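Local atomic coordinates of phage tail sheath protein (Desulfitobacterium hafniense, PDB entry 3HXL), a protein that probably assembles with copies of itself into the contractile sheath around the tail tube of a myovirus-type phage or prophage. Residues Pro39-Ile51 with Thr106-Thr118. Residues are numbered along the deposited sequence; the frame is centred on the assembly and turned at random.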
ATOM      1  N   PRO A  39      -4.302   4.058   4.447  1.00 23.02           N
ATOM      2  CA  PRO A  39      -4.883   4.382   5.753  1.00 20.37           C
ATOM      3  C   PRO A  39      -6.408   4.254   5.628  1.00 19.93           C
ATOM      4  O   PRO A  39      -7.014   4.872   4.755  1.00 20.21           O
ATOM      5  CB  PRO A  39      -4.423   5.820   5.982  1.00 19.84           C
ATOM      6  CG  PRO A  39      -4.481   6.403   4.598  1.00 18.42           C
ATOM      7  CD  PRO A  39      -3.924   5.283   3.711  1.00 19.18           C
ATOM      8  N   LEU A  40      -7.027   3.449   6.486  1.00 17.67           N
ATOM      9  CA  LEU A  40      -8.470   3.257   6.407  1.00 19.39           C
ATOM     10  C   LEU A  40      -9.225   3.365   7.714  1.00 16.14           C
ATOM     11  O   LEU A  40      -8.687   3.132   8.796  1.00 16.01           O
ATOM     12  CB  LEU A  40      -8.814   1.885   5.806  1.00 19.85           C
ATOM     13  CG  LEU A  40      -8.476   1.574   4.348  1.00 22.91           C
ATOM     14  CD1 LEU A  40      -9.018   0.196   3.993  1.00 16.67           C
ATOM     15  CD2 LEU A  40      -9.072   2.630   3.443  1.00 25.19           C
ATOM     16  N   ILE A  41     -10.498   3.709   7.578  1.00 24.45           N
ATOM     17  CA  ILE A  41     -11.403   3.798   8.705  1.00 22.98           C
ATOM     18  C   ILE A  41     -12.138   2.466   8.646  1.00 21.34           C
ATOM     19  O   ILE A  41     -12.831   2.178   7.675  1.00 22.05           O
ATOM     20  CB  ILE A  41     -12.382   4.953   8.525  1.00 21.15           C
ATOM     21  CG1 ILE A  41     -11.611   6.276   8.589  1.00 21.67           C
ATOM     22  CG2 ILE A  41     -13.473   4.883   9.591  1.00 24.72           C
ATOM     23  CD1 ILE A  41     -12.394   7.472   8.111  1.00 39.07           C
ATOM     24  N   LEU A  42     -11.967   1.658   9.686  1.00 24.19           N
ATOM     25  CA  LEU A  42     -12.572   0.332   9.741  1.00 21.39           C
ATOM     26  C   LEU A  42     -13.551   0.169  10.902  1.00 25.18           C
ATOM     27  O   LEU A  42     -13.731   1.081  11.709  1.00 23.35           O
ATOM     28  CB  LEU A  42     -11.458  -0.715   9.846  1.00 14.46           C
ATOM     29  CG  LEU A  42     -10.402  -0.676   8.734  1.00 16.28           C
ATOM     30  CD1 LEU A  42      -9.299  -1.692   9.014  1.00 17.54           C
ATOM     31  CD2 LEU A  42     -11.071  -0.975   7.406  1.00 18.51           C
ATOM     32  N   SER A  43     -14.181  -1.001  10.974  1.00 24.67           N
ATOM     33  CA  SER A  43     -15.139  -1.293  12.034  1.00 24.76           C
ATOM     34  C   SER A  43     -14.602  -2.368  12.971  1.00 23.90           C
ATOM     35  O   SER A  43     -15.296  -2.821  13.881  1.00 25.76           O
ATOM     36  CB  SER A  43     -16.468  -1.759  11.432  1.00 27.64           C
ATOM     37  OG  SER A  43     -17.001  -0.783  10.556  1.00 24.68           O
ATOM     38  N   TRP A  44     -13.357  -2.768  12.742  1.00 22.91           N
ATOM     39  CA  TRP A  44     -12.722  -3.787  13.560  1.00 21.17           C
ATOM     40  C   TRP A  44     -11.234  -3.831  13.233  1.00 20.16           C
ATOM     41  O   TRP A  44     -10.808  -3.322  12.195  1.00 23.65           O
ATOM     42  CB  TRP A  44     -13.373  -5.146  13.273  1.00 25.40           C
ATOM     43  CG  TRP A  44     -12.996  -6.248  14.220  1.00 29.32           C
ATOM     44  CD1 TRP A  44     -12.041  -7.204  14.033  1.00 23.22           C
ATOM     45  CD2 TRP A  44     -13.603  -6.527  15.488  1.00 21.96           C
ATOM     46  NE1 TRP A  44     -12.023  -8.069  15.106  1.00 24.93           N
ATOM     47  CE2 TRP A  44     -12.970  -7.673  16.011  1.00 21.55           C
ATOM     48  CE3 TRP A  44     -14.625  -5.918  16.230  1.00 29.09           C
ATOM     49  CZ2 TRP A  44     -13.324  -8.228  17.250  1.00 18.86           C
ATOM     50  CZ3 TRP A  44     -14.979  -6.470  17.462  1.00 27.26           C
ATOM     51  CH2 TRP A  44     -14.325  -7.615  17.956  1.00 19.02           C
ATOM     52  N   GLY A  45     -10.452  -4.429  14.127  1.00 17.61           N
ATOM     53  CA  GLY A  45      -9.022  -4.541  13.907  1.00 20.55           C
ATOM     54  C   GLY A  45      -8.178  -3.654  14.800  1.00 23.32           C
ATOM     55  O   GLY A  45      -8.652  -2.641  15.312  1.00 21.85           O
ATOM     56  N   GLU A  46      -6.921  -4.041  14.987  1.00 22.60           N
ATOM     57  CA  GLU A  46      -5.995  -3.276  15.810  1.00 19.32           C
ATOM     58  C   GLU A  46      -5.774  -1.889  15.211  1.00 23.16           C
ATOM     59  O   GLU A  46      -5.369  -1.756  14.056  1.00 23.71           O
ATOM     60  CB  GLU A  46      -4.663  -4.019  15.924  1.00 26.84           C
ATOM     61  CG  GLU A  46      -3.590  -3.261  16.693  1.00 25.43           C
ATOM     62  CD  GLU A  46      -2.398  -4.130  17.026  1.00 30.07           C
ATOM     63  OE1 GLU A  46      -1.977  -4.927  16.159  1.00 36.42           O
ATOM     64  OE2 GLU A  46      -1.873  -4.016  18.152  1.00 37.84           O
ATOM     65  N   PRO A  47      -6.044  -0.831  15.995  1.00 22.57           N
ATOM     66  CA  PRO A  47      -5.875   0.551  15.534  1.00 19.87           C
ATOM     67  C   PRO A  47      -4.470   1.129  15.728  1.00 19.56           C
ATOM     68  O   PRO A  47      -3.726   0.696  16.607  1.00 19.63           O
ATOM     69  CB  PRO A  47      -6.914   1.301  16.354  1.00 25.91           C
ATOM     70  CG  PRO A  47      -6.794   0.615  17.688  1.00 26.50           C
ATOM     71  CD  PRO A  47      -6.730  -0.866  17.302  1.00 20.28           C
ATOM     72  N   GLY A  48      -4.124   2.105  14.888  1.00 24.01           N
ATOM     73  CA  GLY A  48      -2.838   2.786  14.971  1.00 20.69           C
ATOM     74  C   GLY A  48      -1.592   1.928  14.990  1.00 23.44           C
ATOM     75  O   GLY A  48      -0.592   2.277  15.619  1.00 25.57           O
ATOM     76  N   LYS A  49      -1.648   0.805  14.289  1.00 19.89           N
ATOM     77  CA  LYS A  49      -0.526  -0.114  14.228  1.00 22.32           C
ATOM     78  C   LYS A  49      -0.530  -0.716  12.831  1.00 24.01           C
ATOM     79  O   LYS A  49      -1.528  -1.293  12.411  1.00 22.88           O
ATOM     80  CB  LYS A  49      -0.711  -1.222  15.260  1.00 27.83           C
ATOM     81  CG  LYS A  49       0.552  -1.992  15.543  1.00 35.73           C
ATOM     82  CD  LYS A  49       1.503  -1.145  16.370  1.00 44.35           C
ATOM     83  CE  LYS A  49       0.917  -0.899  17.754  1.00 41.01           C
ATOM     84  NZ  LYS A  49       1.799  -0.045  18.598  1.00 44.26           N
HETATM   85  N   MSE A  50       0.581  -0.581  12.118  1.00 23.84           N
HETATM   86  CA  MSE A  50       0.668  -1.097  10.764  1.00 21.78           C
HETATM   87  C   MSE A  50       0.425  -2.599  10.690  1.00 24.02           C
HETATM   88  O   MSE A  50       1.067  -3.390  11.388  1.00 17.26           O
HETATM   89  CB  MSE A  50       2.028  -0.764  10.158  1.00 24.60           C
HETATM   90  CG  MSE A  50       2.012  -0.721   8.629  1.00 23.84           C
HETATM   91 SE   MSE A  50       0.945   0.725   7.881  1.00 32.40          SE
HETATM   92  CE  MSE A  50       2.142   2.185   8.194  1.00 14.90           C
ATOM     93  N   ILE A  51      -0.519  -2.971   9.832  1.00 19.50           N
ATOM     94  CA  ILE A  51      -0.891  -4.362   9.612  1.00 22.79           C
ATOM     95  C   ILE A  51      -0.360  -4.764   8.246  1.00 21.19           C
ATOM     96  O   ILE A  51      -0.570  -4.062   7.256  1.00 19.89           O
ATOM     97  CB  ILE A  51      -2.419  -4.521   9.625  1.00 25.87           C
ATOM     98  CG1 ILE A  51      -2.960  -4.084  10.989  1.00 23.65           C
ATOM     99  CG2 ILE A  51      -2.811  -5.968   9.328  1.00 20.62           C
ATOM    100  CD1 ILE A  51      -4.470  -4.054  11.068  1.00 20.16           C
ATOM    101  N   THR A 106     -16.698  -8.163  26.488  1.00 23.72           N
ATOM    102  CA  THR A 106     -16.337  -6.970  25.739  1.00 27.01           C
ATOM    103  C   THR A 106     -15.573  -7.322  24.464  1.00 25.59           C
ATOM    104  O   THR A 106     -14.678  -8.170  24.481  1.00 22.04           O
ATOM    105  CB  THR A 106     -15.465  -6.049  26.614  1.00 31.54           C
ATOM    106  OG1 THR A 106     -16.107  -5.867  27.885  1.00 21.05           O
ATOM    107  CG2 THR A 106     -15.266  -4.698  25.950  1.00 25.38           C
ATOM    108  N   ALA A 107     -15.940  -6.671  23.364  1.00 23.80           N
ATOM    109  CA  ALA A 107     -15.293  -6.895  22.075  1.00 25.08           C
ATOM    110  C   ALA A 107     -13.786  -6.682  22.193  1.00 24.84           C
ATOM    111  O   ALA A 107     -13.325  -5.840  22.967  1.00 20.71           O
ATOM    112  CB  ALA A 107     -15.874  -5.949  21.033  1.00 23.84           C
ATOM    113  N   LYS A 108     -13.020  -7.448  21.420  1.00 20.76           N
ATOM    114  CA  LYS A 108     -11.565  -7.341  21.441  1.00 22.03           C
ATOM    115  C   LYS A 108     -11.116  -5.987  20.900  1.00 21.59           C
ATOM    116  O   LYS A 108     -10.171  -5.385  21.410  1.00 19.73           O
ATOM    117  CB  LYS A 108     -10.940  -8.464  20.605  1.00 26.61           C
ATOM    118  CG  LYS A 108      -9.419  -8.525  20.670  1.00 29.91           C
ATOM    119  CD  LYS A 108      -8.890  -9.718  19.890  1.00 28.03           C
ATOM    120  CE  LYS A 108      -7.373  -9.826  19.972  1.00 36.68           C
ATOM    121  NZ  LYS A 108      -6.884 -10.994  19.184  1.00 35.22           N
ATOM    122  N   TRP A 109     -11.798  -5.520  19.858  1.00 25.37           N
ATOM    123  CA  TRP A 109     -11.481  -4.237  19.234  1.00 26.27           C
ATOM    124  C   TRP A 109     -12.733  -3.368  19.185  1.00 23.25           C
ATOM    125  O   TRP A 109     -13.853  -3.877  19.167  1.00 22.66           O
ATOM    126  CB  TRP A 109     -10.958  -4.437  17.798  1.00 20.53           C
ATOM    127  CG  TRP A 109      -9.705  -5.266  17.690  1.00 18.74           C
ATOM    128  CD1 TRP A 109      -9.554  -6.445  17.008  1.00 20.00           C
ATOM    129  CD2 TRP A 109      -8.432  -4.987  18.292  1.00 16.35           C
ATOM    130  NE1 TRP A 109      -8.270  -6.916  17.153  1.00 17.54           N
ATOM    131  CE2 TRP A 109      -7.564  -6.044  17.938  1.00 18.47           C
ATOM    132  CE3 TRP A 109      -7.946  -3.951  19.102  1.00 19.56           C
ATOM    133  CZ2 TRP A 109      -6.231  -6.090  18.365  1.00 20.75           C
ATOM    134  CZ3 TRP A 109      -6.622  -3.997  19.526  1.00 20.18           C
ATOM    135  CH2 TRP A 109      -5.779  -5.062  19.158  1.00 27.28           C
ATOM    136  N   GLY A 110     -12.540  -2.053  19.178  1.00 26.49           N
ATOM    137  CA  GLY A 110     -13.674  -1.155  19.100  1.00 25.65           C
ATOM    138  C   GLY A 110     -14.188  -1.148  17.671  1.00 24.42           C
ATOM    139  O   GLY A 110     -13.449  -1.480  16.744  1.00 24.23           O
ATOM    140  N   GLY A 111     -15.451  -0.780  17.493  1.00 23.03           N
ATOM    141  CA  GLY A 111     -16.029  -0.743  16.164  1.00 23.28           C
ATOM    142  C   GLY A 111     -17.439  -1.292  16.155  1.00 27.84           C
ATOM    143  O   GLY A 111     -17.861  -1.956  17.104  1.00 30.15           O
ATOM    144  N   ALA A 112     -18.168  -1.015  15.078  1.00 23.88           N
ATOM    145  CA  ALA A 112     -19.543  -1.476  14.928  1.00 25.00           C
ATOM    146  C   ALA A 112     -19.601  -2.990  14.749  1.00 26.61           C
ATOM    147  O   ALA A 112     -20.648  -3.608  14.941  1.00 29.20           O
ATOM    148  CB  ALA A 112     -20.192  -0.785  13.730  1.00 22.22           C
ATOM    149  N   ARG A 113     -18.475  -3.588  14.377  1.00 27.02           N
ATOM    150  CA  ARG A 113     -18.430  -5.029  14.177  1.00 23.03           C
ATOM    151  C   ARG A 113     -18.691  -5.748  15.500  1.00 24.23           C
ATOM    152  O   ARG A 113     -19.141  -6.892  15.519  1.00 23.53           O
ATOM    153  CB  ARG A 113     -17.073  -5.429  13.595  1.00 24.06           C
ATOM    154  CG  ARG A 113     -16.896  -6.914  13.330  1.00 21.69           C
ATOM    155  CD  ARG A 113     -18.051  -7.507  12.542  1.00 25.56           C
ATOM    156  NE  ARG A 113     -17.642  -8.738  11.869  1.00 22.88           N
ATOM    157  CZ  ARG A 113     -18.472  -9.580  11.262  1.00 23.01           C
ATOM    158  NH1 ARG A 113     -19.774  -9.333  11.241  1.00 29.32           N
ATOM    159  NH2 ARG A 113     -17.994 -10.667  10.669  1.00 21.59           N
ATOM    160  N   GLY A 114     -18.416  -5.066  16.606  1.00 20.84           N
ATOM    161  CA  GLY A 114     -18.655  -5.662  17.906  1.00 25.74           C
ATOM    162  C   GLY A 114     -20.134  -5.919  18.152  1.00 29.54           C
ATOM    163  O   GLY A 114     -20.493  -6.821  18.911  1.00 33.46           O
ATOM    164  N   ASN A 115     -21.002  -5.137  17.514  1.00 29.73           N
ATOM    165  CA  ASN A 115     -22.440  -5.320  17.701  1.00 31.30           C
ATOM    166  C   ASN A 115     -22.983  -6.561  16.987  1.00 30.79           C
ATOM    167  O   ASN A 115     -24.154  -6.908  17.142  1.00 27.87           O
ATOM    168  CB  ASN A 115     -23.216  -4.085  17.232  1.00 33.68           C
ATOM    169  CG  ASN A 115     -22.775  -2.813  17.930  1.00 41.26           C
ATOM    170  OD1 ASN A 115     -22.595  -2.784  19.153  1.00 36.26           O
ATOM    171  ND2 ASN A 115     -22.610  -1.746  17.156  1.00 39.73           N
ATOM    172  N   ASP A 116     -22.141  -7.230  16.204  1.00 30.32           N
ATOM    173  CA  ASP A 116     -22.573  -8.440  15.503  1.00 28.08           C
ATOM    174  C   ASP A 116     -22.226  -9.669  16.332  1.00 29.41           C
ATOM    175  O   ASP A 116     -22.369 -10.803  15.875  1.00 28.74           O
ATOM    176  CB  ASP A 116     -21.893  -8.567  14.138  1.00 30.11           C
ATOM    177  CG  ASP A 116     -22.224  -7.419  13.204  1.00 31.23           C
ATOM    178  OD1 ASP A 116     -23.302  -6.813  13.358  1.00 30.07           O
ATOM    179  OD2 ASP A 116     -21.405  -7.137  12.305  1.00 30.15           O
ATOM    180  N   ILE A 117     -21.752  -9.436  17.549  1.00 28.09           N
ATOM    181  CA  ILE A 117     -21.380 -10.524  18.441  1.00 21.70           C
ATOM    182  C   ILE A 117     -22.504 -10.766  19.439  1.00 24.84           C
ATOM    183  O   ILE A 117     -23.120  -9.822  19.936  1.00 26.67           O
ATOM    184  CB  ILE A 117     -20.093 -10.185  19.216  1.00 20.38           C
ATOM    185  CG1 ILE A 117     -19.002  -9.737  18.236  1.00 22.67           C
ATOM    186  CG2 ILE A 117     -19.617 -11.410  19.997  1.00 23.42           C
ATOM    187  CD1 ILE A 117     -17.710  -9.310  18.902  1.00 18.72           C
ATOM    188  N   THR A 118     -22.773 -12.032  19.725  1.00 27.72           N
ATOM    189  CA  THR A 118     -23.816 -12.385  20.680  1.00 28.36           C
ATOM    190  C   THR A 118     -23.327 -13.483  21.610  1.00 30.37           C
ATOM    191  O   THR A 118     -22.735 -14.470  21.170  1.00 23.83           O
ATOM    192  CB  THR A 118     -25.099 -12.869  19.969  1.00 28.97           C
ATOM    193  OG1 THR A 118     -25.629 -11.811  19.164  1.00 30.55           O
ATOM    194  CG2 THR A 118     -26.153 -13.287  20.992  1.00 27.84           C
TER
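Two tryptophans turned by different first torsions meet here: Trp44 holds CG anti to its own backbone N (chi1 -169°), which carries the indole across to residues 107-117, while Trp109 has CG anti to its carbonyl carbon (chi1 -60°) and lies against residues 45-47. They pack T-shaped, the edge of Trp109 directed at the face of Trp44, with five-membered ring centroids 5.0 Å apart and planes at 84°. Trp109 CD1 makes the approach, 3.5 Å from Trp44 NE1, and Trp109 CB adds a CH-pi contact over the six-membered ring of Trp44. The far end of the Trp44 indole reaches Ala107 CB at its edge, 3.7 Å from Trp44 CZ3, and Ile117 CD1 beside CH2; Arg113 CB and CG lie against CE3. Trp158 meets the same indole from outside the two segments.

Trp109 in turn lies under the chain that follows Trp44. Glu46 CA sits almost squarely over its six-membered ring, 3.6 Å from the centroid, Gly45 CA lies over the five-membered ring, and Pro47 CD touches CE3.

Beside the rings the backbones come close at Ser43 and Gly111. Ser43 O receives a weak hydrogen bond from Arg113 N (3.3 Å) and a CA-H...O contact from Gly111 CA at 3.2 Å. The guanidinium of Arg113 leads away from Ser43 to salt bridges with Asp116 and Asp138, while Ser43 OG bonds to Asp180.

The loop after strand 35-40 is thus joined through the T-shaped tryptophan pair to residues 108-111, and through Ser43 O to the 3-10 turn 112-116, consistent with a junction between the beta-sandwich domain and the sheet that contains strand 35-40, in a multidomain tail sheath protein.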